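Local coordinates for protein 3-polyprenyl-4-hydroxybenzoate decarboxylase and related decarboxylases (PDB 6H6X) that binds prenylated FMN and manganese and probably catalyses the reversible decarboxylation of furandicarboxylic acid, as a UbiD-class enzyme of the HmfF type, at residues 132-137 and 151-156; 188-193 and 284-289. The protein carries 8 engineered substitutions. All coordinates share one frame; numbering follows the deposited sequence.

Interaction 1. Residues 132-137 and 151-156. With 4LU (1-deoxy-5-O-phosphono-1-(3,3,4,5-tetramethyl-9,11-dioxo-2,3,8,9,10,11-hexahydro-7H-quinolino[1,8-fg]pteridin-12-ium-7-y l)-D-ribitol), chain I.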
loop_
_atom_site.group_PDB
_atom_site.type_symbol
_atom_site.label_atom_id
_atom_site.label_comp_id
_atom_site.label_asym_id
_atom_site.label_seq_id
_atom_site.Cartn_x
_atom_site.Cartn_y
_atom_site.Cartn_z
ATOM N N THR B 132 26.497 12.136 -2.039
ATOM C CA THR B 132 25.159 12.278 -1.471
ATOM C C THR B 132 25.068 11.960 0.017
ATOM O O THR B 132 24.020 12.171 0.574
ATOM C CB THR B 132 24.157 11.375 -2.178
ATOM O OG1 THR B 132 24.657 10.039 -2.170
ATOM C CG2 THR B 132 24.014 11.809 -3.630
ATOM N N ALA B 133 26.134 11.454 0.637
ATOM C CA ALA B 133 26.068 11.045 2.030
ATOM C C ALA B 133 27.075 11.709 2.962
ATOM O O ALA B 133 27.422 11.161 4.005
ATOM C CB ALA B 133 26.182 9.545 2.127
ATOM N N ALA B 134 27.511 12.889 2.607
ATOM C CA ALA B 134 28.519 13.596 3.357
ATOM C C ALA B 134 27.825 14.534 4.298
ATOM O O ALA B 134 26.995 15.323 3.868
ATOM C CB ALA B 134 29.423 14.411 2.447
ATOM N N ILE B 135 28.181 14.459 5.583
ATOM C CA ILE B 135 27.816 15.510 6.510
ATOM C C ILE B 135 28.779 16.683 6.340
ATOM O O ILE B 135 29.977 16.497 6.221
ATOM C CB ILE B 135 27.716 15.035 7.965
ATOM C CG1 ILE B 135 29.069 14.604 8.556
ATOM C CG2 ILE B 135 26.703 13.921 8.069
ATOM C CD1 ILE B 135 28.986 14.291 10.057
ATOM N N LEU B 136 28.240 17.888 6.279
ATOM C CA LEU B 136 29.001 19.101 6.047
ATOM C C LEU B 136 29.046 19.866 7.375
ATOM O O LEU B 136 28.015 20.311 7.853
ATOM C CB LEU B 136 28.334 19.960 4.989
ATOM C CG LEU B 136 29.172 21.132 4.458
ATOM C CD1 LEU B 136 28.720 21.486 3.049
ATOM C CD2 LEU B 136 29.123 22.341 5.366
ATOM N N ILE B 137 30.237 19.981 7.965
ATOM C CA ILE B 137 30.443 20.643 9.238
ATOM C C ILE B 137 31.050 22.024 8.943
ATOM O O ILE B 137 32.025 22.134 8.221
ATOM C CB ILE B 137 31.367 19.801 10.123
ATOM C CG1 ILE B 137 30.749 18.454 10.363
ATOM C CG2 ILE B 137 31.631 20.473 11.468
ATOM C CD1 ILE B 137 31.768 17.361 10.580
ATOM N N HIS B 151 24.343 18.099 2.077
ATOM C CA HIS B 151 24.157 18.778 0.765
ATOM C C HIS B 151 24.673 17.864 -0.324
ATOM O O HIS B 151 25.696 17.169 -0.147
ATOM C CB HIS B 151 24.914 20.124 0.737
ATOM C CG HIS B 151 24.508 21.023 1.854
ATOM N ND1 HIS B 151 23.526 21.976 1.720
ATOM C CD2 HIS B 151 24.849 21.020 3.164
ATOM C CE1 HIS B 151 23.308 22.551 2.894
ATOM N NE2 HIS B 151 24.090 21.978 3.789
ATOM N N ARG B 152 23.947 17.808 -1.442
ATOM C CA ARG B 152 24.485 17.158 -2.619
ATOM C C ARG B 152 25.691 17.956 -3.129
ATOM O O ARG B 152 25.695 19.182 -3.089
ATOM C CB ARG B 152 23.424 16.981 -3.686
ATOM C CG ARG B 152 23.050 18.240 -4.433
ATOM C CD ARG B 152 21.865 17.987 -5.345
ATOM N NE ARG B 152 21.674 19.106 -6.264
ATOM C CZ ARG B 152 20.510 19.584 -6.711
ATOM N NH1 ARG B 152 19.324 19.079 -6.333
ATOM N NH2 ARG B 152 20.536 20.614 -7.545
ATOM N N LEU B 153 26.726 17.238 -3.535
ATOM C CA LEU B 153 27.937 17.835 -4.031
ATOM C C LEU B 153 28.238 17.227 -5.409
ATOM O O LEU B 153 28.420 16.019 -5.549
ATOM C CB LEU B 153 29.070 17.548 -3.061
ATOM C CG LEU B 153 28.802 18.103 -1.677
ATOM C CD1 LEU B 153 29.463 17.281 -0.620
ATOM C CD2 LEU B 153 29.281 19.526 -1.617
ATOM N N GLN B 154 28.211 18.055 -6.443
ATOM C CA GLN B 154 28.537 17.606 -7.790
ATOM C C GLN B 154 30.051 17.608 -7.943
ATOM O O GLN B 154 30.708 18.603 -7.655
ATOM C CB GLN B 154 27.905 18.527 -8.854
ATOM C CG GLN B 154 27.979 17.939 -10.278
ATOM C CD GLN B 154 27.472 18.870 -11.351
ATOM O OE1 GLN B 154 26.646 19.759 -11.100
ATOM N NE2 GLN B 154 27.957 18.652 -12.575
ATOM N N VAL B 155 30.614 16.506 -8.392
ATOM C CA VAL B 155 32.040 16.463 -8.671
ATOM C C VAL B 155 32.244 17.146 -10.020
ATOM O O VAL B 155 31.827 16.627 -11.042
ATOM C CB VAL B 155 32.556 15.026 -8.698
ATOM C CG1 VAL B 155 34.072 14.985 -8.936
ATOM C CG2 VAL B 155 32.198 14.342 -7.403
ATOM N N THR B 156 32.806 18.348 -10.001
ATOM C CA THR B 156 33.001 19.128 -11.222
ATOM C C THR B 156 34.478 19.197 -11.690
ATOM O O THR B 156 34.731 19.595 -12.815
ATOM C CB THR B 156 32.460 20.546 -11.061
ATOM O OG1 THR B 156 33.136 21.171 -9.982
ATOM C CG2 THR B 156 30.947 20.547 -10.791
HETATM C C9 4LU I . 19.376 15.791 3.236
HETATM C C8 4LU I . 19.658 14.411 3.010
HETATM C C7 4LU I . 20.097 13.925 1.774
HETATM C C10 4LU I . 19.627 19.111 1.488
HETATM C C6 4LU I . 20.032 14.866 0.584
HETATM N N3 4LU I . 20.940 20.997 -0.096
HETATM C C2 4LU I . 20.347 21.377 1.081
HETATM C C13 4LU I . 20.590 13.144 -1.452
HETATM C C5 4LU I . 20.502 14.537 -0.862
HETATM C C1 4LU I . 19.881 16.832 -1.500
HETATM O O2 4LU I . 20.409 22.592 1.448
HETATM N N1 4LU I . 19.715 20.449 1.859
HETATM C C4 4LU I . 20.914 19.708 -0.550
HETATM O O4 4LU I . 21.485 19.397 -1.626
HETATM C C4A 4LU I . 20.208 18.667 0.277
HETATM N N5 4LU I . 20.161 17.283 -0.097
HETATM C C3 4LU I . 20.449 15.659 -1.840
HETATM C C12 4LU I . 22.037 14.701 -0.665
HETATM C C5A 4LU I . 19.904 16.294 0.891
HETATM C C7M 4LU I . 20.376 12.435 1.578
HETATM C C8M 4LU I . 19.513 13.528 4.220
HETATM C C9A 4LU I . 19.434 16.771 2.222
HETATM N N10 4LU I . 19.003 18.150 2.324
HETATM C "C1'" 4LU I . 18.361 18.658 3.535
HETATM C "C2'" 4LU I . 19.279 19.194 4.658
HETATM O "O2'" 4LU I . 20.413 18.361 4.920
HETATM C "C3'" 4LU I . 18.455 19.257 5.934
HETATM O "O3'" 4LU I . 17.223 19.933 5.672
HETATM C "C4'" 4LU I . 19.230 19.899 7.089
HETATM O "O4'" 4LU I . 18.695 19.588 8.411
HETATM C "C5'" 4LU I . 19.354 21.412 7.030
HETATM O "O5'" 4LU I . 20.111 21.661 8.233
HETATM P P 4LU I . 20.199 23.120 8.947
HETATM O O2P 4LU I . 21.270 23.016 10.047
HETATM O O3P 4LU I . 20.680 24.099 7.837
HETATM O O1P 4LU I . 18.796 23.348 9.511
HETATM O O HOH W 1 27.211 17.607 2.396
HETATM O O HOH W 2 26.664 14.771 0.358
#

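Interaction 2. Residues 188-193 and 284-289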
loop_
_atom_site.group_PDB
_atom_site.type_symbol
_atom_site.label_atom_id
_atom_site.label_comp_id
_atom_site.label_asym_id
_atom_site.label_seq_id
_atom_site.Cartn_x
_atom_site.Cartn_y
_atom_site.Cartn_z
ATOM N N LEU B 188 33.752 17.852 5.184
ATOM C CA LEU B 188 32.787 16.882 4.731
ATOM C C LEU B 188 33.187 15.545 5.262
ATOM O O LEU B 188 34.300 15.119 5.022
ATOM C CB LEU B 188 32.815 16.812 3.216
ATOM C CG LEU B 188 32.442 18.128 2.531
ATOM C CD1 LEU B 188 32.760 17.979 1.066
ATOM C CD2 LEU B 188 30.976 18.410 2.711
ATOM N N ALA B 189 32.306 14.867 5.995
ATOM C CA ALA B 189 32.610 13.496 6.454
ATOM C C ALA B 189 31.654 12.471 5.905
ATOM O O ALA B 189 30.469 12.677 5.956
ATOM C CB ALA B 189 32.571 13.472 7.953
ATOM N N ILE B 190 32.190 11.359 5.431
ATOM C CA ILE B 190 31.470 10.315 4.726
ATOM C C ILE B 190 31.742 9.012 5.423
ATOM O O ILE B 190 32.874 8.688 5.729
ATOM C CB ILE B 190 31.924 10.223 3.280
ATOM C CG1 ILE B 190 31.634 11.514 2.516
ATOM C CG2 ILE B 190 31.217 9.064 2.573
ATOM C CD1 ILE B 190 32.334 11.581 1.158
ATOM N N GLY B 191 30.700 8.253 5.728
ATOM C CA GLY B 191 30.896 6.954 6.347
ATOM C C GLY B 191 30.870 7.129 7.835
ATOM O O GLY B 191 31.886 6.936 8.540
ATOM N N VAL B 192 29.694 7.490 8.314
ATOM C CA VAL B 192 29.461 7.625 9.743
ATOM C C VAL B 192 28.305 6.762 10.178
ATOM O O VAL B 192 27.553 6.182 9.394
ATOM C CB VAL B 192 29.229 9.085 10.132
ATOM C CG1 VAL B 192 30.442 9.935 9.833
ATOM C CG2 VAL B 192 28.002 9.690 9.430
ATOM N N HIS B 193 28.191 6.632 11.473
ATOM C CA HIS B 193 27.117 5.897 12.059
ATOM C C HIS B 193 25.785 6.553 11.691
ATOM O O HIS B 193 25.706 7.766 11.668
ATOM C CB HIS B 193 27.310 5.879 13.577
ATOM C CG HIS B 193 26.417 4.915 14.267
ATOM N ND1 HIS B 193 25.146 5.251 14.668
ATOM C CD2 HIS B 193 26.608 3.624 14.635
ATOM C CE1 HIS B 193 24.594 4.210 15.264
ATOM N NE2 HIS B 193 25.458 3.213 15.256
ATOM N N PRO B 284 39.312 2.503 3.011
ATOM C CA PRO B 284 38.002 3.035 3.417
ATOM C C PRO B 284 36.802 2.385 2.711
ATOM O O PRO B 284 36.942 1.803 1.633
ATOM C CB PRO B 284 38.098 4.490 3.008
ATOM C CG PRO B 284 38.991 4.510 1.836
ATOM C CD PRO B 284 39.976 3.369 2.022
ATOM N N VAL B 285 35.628 2.502 3.322
ATOM C CA VAL B 285 34.346 2.184 2.683
ATOM C C VAL B 285 33.640 3.477 2.313
ATOM O O VAL B 285 33.453 4.319 3.159
ATOM C CB VAL B 285 33.439 1.391 3.611
ATOM C CG1 VAL B 285 32.271 0.829 2.847
ATOM C CG2 VAL B 285 34.221 0.266 4.259
ATOM N N TYR B 286 33.251 3.620 1.047
ATOM C CA TYR B 286 32.532 4.774 0.588
ATOM C C TYR B 286 30.997 4.512 0.748
ATOM O O TYR B 286 30.507 3.481 0.309
ATOM C CB TYR B 286 32.895 5.099 -0.835
ATOM C CG TYR B 286 32.202 6.354 -1.348
ATOM C CD1 TYR B 286 30.899 6.300 -1.863
ATOM C CD2 TYR B 286 32.811 7.603 -1.289
ATOM C CE1 TYR B 286 30.252 7.442 -2.288
ATOM C CE2 TYR B 286 32.154 8.742 -1.737
ATOM C CZ TYR B 286 30.873 8.632 -2.221
ATOM O OH TYR B 286 30.217 9.765 -2.668
ATOM N N HIS B 287 30.274 5.455 1.348
ATOM C CA HIS B 287 28.815 5.325 1.569
ATOM C C HIS B 287 28.093 6.267 0.596
ATOM O O HIS B 287 28.442 7.451 0.456
ATOM C CB HIS B 287 28.492 5.668 2.996
ATOM C CG HIS B 287 27.039 5.720 3.304
ATOM N ND1 HIS B 287 26.525 6.589 4.229
ATOM C CD2 HIS B 287 25.996 5.011 2.834
ATOM C CE1 HIS B 287 25.231 6.372 4.356
ATOM N NE2 HIS B 287 24.888 5.419 3.519
ATOM N N THR B 288 27.127 5.726 -0.147
ATOM C CA THR B 288 26.267 6.592 -0.930
ATOM C C THR B 288 24.813 6.423 -0.503
ATOM O O THR B 288 24.426 5.343 -0.035
ATOM C CB THR B 288 26.445 6.362 -2.430
ATOM O OG1 THR B 288 25.888 7.487 -3.104
ATOM C CG2 THR B 288 25.797 5.040 -2.911
ATOM N N ILE B 289 24.048 7.501 -0.621
ATOM C CA ILE B 289 22.606 7.435 -0.371
ATOM C C ILE B 289 21.966 7.618 -1.730
ATOM O O ILE B 289 22.232 8.597 -2.422
ATOM C CB ILE B 289 22.165 8.525 0.610
ATOM C CG1 ILE B 289 22.597 8.158 2.050
ATOM C CG2 ILE B 289 20.671 8.718 0.577
ATOM C CD1 ILE B 289 22.577 9.377 2.992
HETATM O O HOH W 3 27.989 9.030 5.431
#

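Interaction 1. Residues 132-137 and 151-156
His151 lies between Leu136 and the prenylated FMN (4LU). Its CB is 4.2 Å from N3 of the cofactor's pyrimidine ring. At CB the chain turns so that CG is anti to the carbonyl carbon and beside the backbone N (chi1 -56°). This brings the end of the ring nearer to residues 132-137, at Leu136. CG stays near N3 of the cofactor. CD2 meets Leu136, 3.9 Å from its CD1 and not much farther from its CB, and the leucine methyl comes at the ring obliquely. On the other branch ND1 is 3.2 Å from O2 of 4LU, and its hydrogen bond goes to Leu164 O. CE1 is equally close to O2. NE2 is taken by Ser149 OG. Both ring nitrogens thus have polar partners, which should fix the ring's rotation.

Residues 132-137 and 151-156 belong to the beta hairpin of strands 130-139 and 146-157, in the split-barrel flavin-binding domain of the UbiD family. The hairpin is prised open here. Ala134 O and His151 N stand 4.2 Å apart, and a water takes the place of the direct bond. It donates to Ala134 O and accepts from His151 N. A second water accepts from Ala134 N and donates to His151 O, at 2.6 Å from the latter. Direct backbone bonds resume nearby, Leu136 with Ser149 and Leu153 with Ile131. Beside this bridged pair, Ala134 CB packs on Leu153 CD1 at 4.2 Å.

The next residue holds the cofactor by its backbone. Arg152 N donates to O4 of 4LU at 2.9 Å, nearly straight at 166°. Arg152 CG also lies against O4. Beyond CG the chain runs extended away from the hairpin, and its guanidinium group makes salt bridges to Glu254 and Glu259.

Interaction 2. Residues 188-193 and 284-289
Gly191 N donates a hydrogen bond of 2.8 Å to a water, and His287 ND1 is bonded to the same water at 3.1 Å from the other segment. The water sits at the edge of the imidazole, in its plane. It is the polar link between residues 188-193 and 284-289, which share no direct hydrogen bond. The other ring nitrogen, NE2, is bonded to Glu295 OE2, so the histidine is held at both nitrogens.

Gly191 and His287 have the nearest CA pair, 5.5 Å apart, and Gly191 CA is 4.3 Å from His287 CB. Gly191 has a positive phi of 91°, and the chain turns there as it leaves its strand. Its backbone angles leave little room for a CB beside Ile190 O, and the bare CA also faces His287 CB.

Ile190 supplies the apolar half of the contact. Its two branches go to different residues. CG2, anti to the backbone N, rests on the backbone of His287, 3.8 Å from His287 O and almost as near to His287 N. CD1, at the end of the other branch, reaches Tyr286 CE2 at 4.1 Å and meets the ring obliquely. Tyr286 CB points away from residues 188-193, yet its ring comes back toward Ile190.

Strand 184-190, of the flavin-binding barrel, ends at this point. His193 follows as N-cap of helix 194-199, with ND1 bonded to Ala195 N. Strand 286-287 runs parallel to strand 56-58 at the end of the small mixed sheet, and Ile289 beyond it packs on helix 294-315.

Both contacts are buried in the core, and strands 130-139 and 184-190, one from each, are neighbours in the barrel sheet. Ile135 O and Ala189 N are probably hydrogen-bonded across them, and Ala134 CB packs on Ile190 CG1. The chain from 284-289 also reaches interaction 1, where Ile289 O probably accepts from Thr132 OG1. Water bridges the segments in each case. Interaction 1 uses two waters within one hairpin and faces the cofactor directly with polar groups. Interaction 2 uses one water, between a backbone and a histidine ring, and ties the barrel to a separate sheet; among its residues Ile289 reaches the cofactor.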